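Local coordinates for intimin (Escherichia coli, PDB 1F00), which probably attaches enteropathogenic bacteria to host cells by binding its receptor through a C-terminal C-type lectin-like domain carried on immunoglobulin-like domains, at residues N215-V220 with Y258-Q263. Numbering follows the deposited sequence.
Sequences NELENV and YDLVKQ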
ATOM      1  N   ASN A 215      18.614  -8.447  24.687  1.00 15.75           N
ATOM      2  CA  ASN A 215      18.104  -7.123  24.336  1.00 17.40           C
ATOM      3  C   ASN A 215      17.832  -6.988  22.834  1.00 15.99           C
ATOM      4  O   ASN A 215      16.778  -6.487  22.431  1.00 15.05           O
ATOM      5  CB  ASN A 215      19.098  -6.046  24.798  1.00 18.04           C
ATOM      6  CG  ASN A 215      18.616  -4.639  24.514  1.00 20.99           C
ATOM      7  OD1 ASN A 215      18.645  -4.174  23.375  1.00 21.37           O
ATOM      8  ND2 ASN A 215      18.161  -3.950  25.555  1.00 22.22           N
ATOM      9  N   GLU A 216      18.760  -7.453  22.001  1.00 16.26           N
ATOM     10  CA  GLU A 216      18.577  -7.343  20.555  1.00 15.00           C
ATOM     11  C   GLU A 216      17.317  -8.057  20.057  1.00 15.99           C
ATOM     12  O   GLU A 216      16.620  -7.539  19.188  1.00 14.74           O
ATOM     13  CB  GLU A 216      19.816  -7.865  19.808  1.00 14.70           C
ATOM     14  CG  GLU A 216      19.728  -7.695  18.281  1.00 13.32           C
ATOM     15  CD  GLU A 216      21.083  -7.813  17.587  1.00 14.13           C
ATOM     16  OE1 GLU A 216      21.844  -8.739  17.916  1.00 16.21           O
ATOM     17  OE2 GLU A 216      21.385  -6.983  16.702  1.00 15.51           O
ATOM     18  N   LEU A 217      17.017  -9.234  20.605  1.00 13.62           N
ATOM     19  CA  LEU A 217      15.819  -9.965  20.189  1.00 14.54           C
ATOM     20  C   LEU A 217      14.567  -9.414  20.874  1.00 13.95           C
ATOM     21  O   LEU A 217      13.466  -9.489  20.331  1.00 15.30           O
ATOM     22  CB  LEU A 217      15.963 -11.465  20.478  1.00 14.66           C
ATOM     23  CG  LEU A 217      16.959 -12.226  19.591  1.00 14.26           C
ATOM     24  CD1 LEU A 217      16.848 -13.719  19.849  1.00 17.53           C
ATOM     25  CD2 LEU A 217      16.671 -11.930  18.129  1.00 17.23           C
ATOM     26  N   GLU A 218      14.733  -8.856  22.067  1.00 13.89           N
ATOM     27  CA  GLU A 218      13.598  -8.276  22.775  1.00 16.57           C
ATOM     28  C   GLU A 218      13.031  -7.131  21.939  1.00 15.47           C
ATOM     29  O   GLU A 218      11.814  -6.933  21.876  1.00 14.15           O
ATOM     30  CB  GLU A 218      14.031  -7.748  24.141  1.00 19.36           C
ATOM     31  CG  GLU A 218      12.911  -7.112  24.931  1.00 25.55           C
ATOM     32  CD  GLU A 218      13.379  -6.573  26.268  1.00 31.48           C
ATOM     33  OE1 GLU A 218      12.545  -5.986  26.994  1.00 33.82           O
ATOM     34  OE2 GLU A 218      14.579  -6.740  26.593  1.00 32.40           O
ATOM     35  N   ASN A 219      13.911  -6.374  21.292  1.00 13.37           N
ATOM     36  CA  ASN A 219      13.454  -5.270  20.456  1.00 14.20           C
ATOM     37  C   ASN A 219      12.698  -5.794  19.244  1.00 15.64           C
ATOM     38  O   ASN A 219      11.803  -5.124  18.722  1.00 13.51           O
ATOM     39  CB  ASN A 219      14.636  -4.384  20.041  1.00 18.91           C
ATOM     40  CG  ASN A 219      15.045  -3.423  21.151  1.00 23.46           C
ATOM     41  OD1 ASN A 219      14.204  -2.700  21.694  1.00 26.57           O
ATOM     42  ND2 ASN A 219      16.329  -3.413  21.496  1.00 23.38           N
ATOM     43  N   VAL A 220      13.043  -7.005  18.811  1.00 13.59           N
ATOM     44  CA  VAL A 220      12.360  -7.623  17.685  1.00 13.16           C
ATOM     45  C   VAL A 220      10.918  -7.939  18.113  1.00 14.40           C
ATOM     46  O   VAL A 220       9.968  -7.632  17.399  1.00 12.66           O
ATOM     47  CB  VAL A 220      13.064  -8.934  17.262  1.00 15.14           C
ATOM     48  CG1 VAL A 220      12.284  -9.609  16.141  1.00 12.58           C
ATOM     49  CG2 VAL A 220      14.499  -8.631  16.808  1.00 14.25           C
ATOM     50  N   TYR A 258      16.599 -16.117  24.167  1.00 13.37           N
ATOM     51  CA  TYR A 258      15.419 -15.276  24.180  1.00 14.64           C
ATOM     52  C   TYR A 258      14.477 -16.007  23.236  1.00 15.97           C
ATOM     53  O   TYR A 258      14.911 -16.578  22.232  1.00 15.99           O
ATOM     54  CB  TYR A 258      15.703 -13.866  23.661  1.00 17.46           C
ATOM     55  CG  TYR A 258      14.497 -12.959  23.778  1.00 19.37           C
ATOM     56  CD1 TYR A 258      14.192 -12.310  24.981  1.00 17.82           C
ATOM     57  CD2 TYR A 258      13.641 -12.770  22.693  1.00 20.35           C
ATOM     58  CE1 TYR A 258      13.062 -11.494  25.097  1.00 18.38           C
ATOM     59  CE2 TYR A 258      12.509 -11.960  22.797  1.00 20.83           C
ATOM     60  CZ  TYR A 258      12.226 -11.323  23.997  1.00 22.20           C
ATOM     61  OH  TYR A 258      11.110 -10.520  24.085  1.00 21.56           O
ATOM     62  N   ASP A 259      13.193 -16.000  23.564  1.00 14.20           N
ATOM     63  CA  ASP A 259      12.201 -16.707  22.777  1.00 13.72           C
ATOM     64  C   ASP A 259      11.343 -15.715  21.998  1.00 14.58           C
ATOM     65  O   ASP A 259      10.613 -14.920  22.594  1.00 14.20           O
ATOM     66  CB  ASP A 259      11.346 -17.546  23.736  1.00 14.96           C
ATOM     67  CG  ASP A 259      10.536 -18.607  23.035  1.00 15.55           C
ATOM     68  OD1 ASP A 259      10.458 -19.735  23.578  1.00 17.07           O
ATOM     69  OD2 ASP A 259       9.967 -18.321  21.960  1.00 14.11           O
ATOM     70  N   LEU A 260      11.433 -15.767  20.669  1.00 13.08           N
ATOM     71  CA  LEU A 260      10.674 -14.861  19.820  1.00 14.71           C
ATOM     72  C   LEU A 260       9.168 -15.105  19.859  1.00 15.72           C
ATOM     73  O   LEU A 260       8.400 -14.362  19.241  1.00 14.33           O
ATOM     74  CB  LEU A 260      11.189 -14.917  18.376  1.00 15.60           C
ATOM     75  CG  LEU A 260      12.560 -14.251  18.170  1.00 15.44           C
ATOM     76  CD1 LEU A 260      13.021 -14.444  16.735  1.00 17.20           C
ATOM     77  CD2 LEU A 260      12.466 -12.764  18.504  1.00 16.23           C
ATOM     78  N   VAL A 261       8.748 -16.148  20.574  1.00 15.67           N
ATOM     79  CA  VAL A 261       7.321 -16.423  20.726  1.00 15.26           C
ATOM     80  C   VAL A 261       6.902 -16.119  22.163  1.00 16.93           C
ATOM     81  O   VAL A 261       5.974 -15.346  22.399  1.00 16.57           O
ATOM     82  CB  VAL A 261       6.953 -17.897  20.421  1.00 17.72           C
ATOM     83  CG1 VAL A 261       5.517 -18.175  20.881  1.00 19.09           C
ATOM     84  CG2 VAL A 261       7.054 -18.167  18.919  1.00 17.25           C
ATOM     85  N   LYS A 262       7.617 -16.702  23.119  1.00 16.97           N
ATOM     86  CA  LYS A 262       7.304 -16.542  24.536  1.00 18.44           C
ATOM     87  C   LYS A 262       8.107 -15.485  25.300  1.00 19.63           C
ATOM     88  O   LYS A 262       7.897 -15.317  26.503  1.00 19.04           O
ATOM     89  CB  LYS A 262       7.483 -17.894  25.241  1.00 21.39           C
ATOM     90  CG  LYS A 262       6.890 -19.066  24.471  1.00 19.93           C
ATOM     91  CD  LYS A 262       6.867 -20.354  25.275  1.00 27.13           C
ATOM     92  CE  LYS A 262       8.255 -20.934  25.490  1.00 29.68           C
ATOM     93  NZ  LYS A 262       8.157 -22.318  26.049  1.00 33.50           N
ATOM     94  N   GLN A 263       8.991 -14.760  24.613  1.00 17.09           N
ATOM     95  CA  GLN A 263       9.854 -13.770  25.266  1.00 18.37           C
ATOM     96  C   GLN A 263      10.731 -14.665  26.157  1.00 19.33           C
ATOM     97  O   GLN A 263      11.723 -15.228  25.688  1.00 19.38           O
ATOM     98  CB  GLN A 263       9.015 -12.775  26.086  1.00 18.66           C
ATOM     99  CG  GLN A 263       8.012 -11.977  25.242  1.00 18.93           C
ATOM    100  CD  GLN A 263       7.153 -11.019  26.062  1.00 18.88           C
ATOM    101  OE1 GLN A 263       7.643 -10.026  26.589  1.00 19.90           O
ATOM    102  NE2 GLN A 263       5.867 -11.323  26.170  1.00 19.89           N
TER
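The phenol ring of Tyr-258 lies flat against the helix backbone at Leu-217 and Glu-218. On the helix face, Glu-218 N stands 3.9 Å above the ring plane, offset toward the rim, and Glu-218 CA comes within 3.6 Å of Tyr-258 CZ. The opposite face has Gln-263 O above its centre, so the ring sits between the helix and the start of the next strand, 263-270. Leu-217 reaches the ring obliquely: its CB is 3.5 Å from Tyr-258 CD2. A chi1 of -176° sets Tyr-258 CG anti to the backbone N, on a CB that already points toward the helix. Glu-218 crosses the tyrosine at about a right angle; its CG passes 3.9 Å from Tyr-258 OH, and the extended chain then takes the carboxylate away from the strand segment.

Beside the ring the contact is mostly aliphatic. Leu-260 contributes one branch, CD2, which lies 3.9 Å from Val-220 CG1 and also rests against the carbonyl oxygen of Leu-217, with Leu-217 CB slightly farther off at 4.2 Å. Ile-186 of strand 184-190 touches both Val-220 and Leu-260, bringing a third element into this packing. No hydrogen bond joins the two segments.

The turn carrying Leu-260 is braced from within. Asp-259 OD2 accepts from Val-261 N at 2.9 Å, which defines an Asx turn, and also from Lys-262 N, whose nearly straight bond (169°) arrives from above the carboxylate plane. Thr-238 and Ile-239 provide further hydrogen bonds to this carboxylate, tying the turn to the neighbouring loop. Geometrically, helix 214-224 packs against the end of the 254-259/263-270 hairpin, through the Tyr-258 ring on the strand and Leu-260 in the turn, within the C-type lectin-like fold of intimin's C-terminal domain.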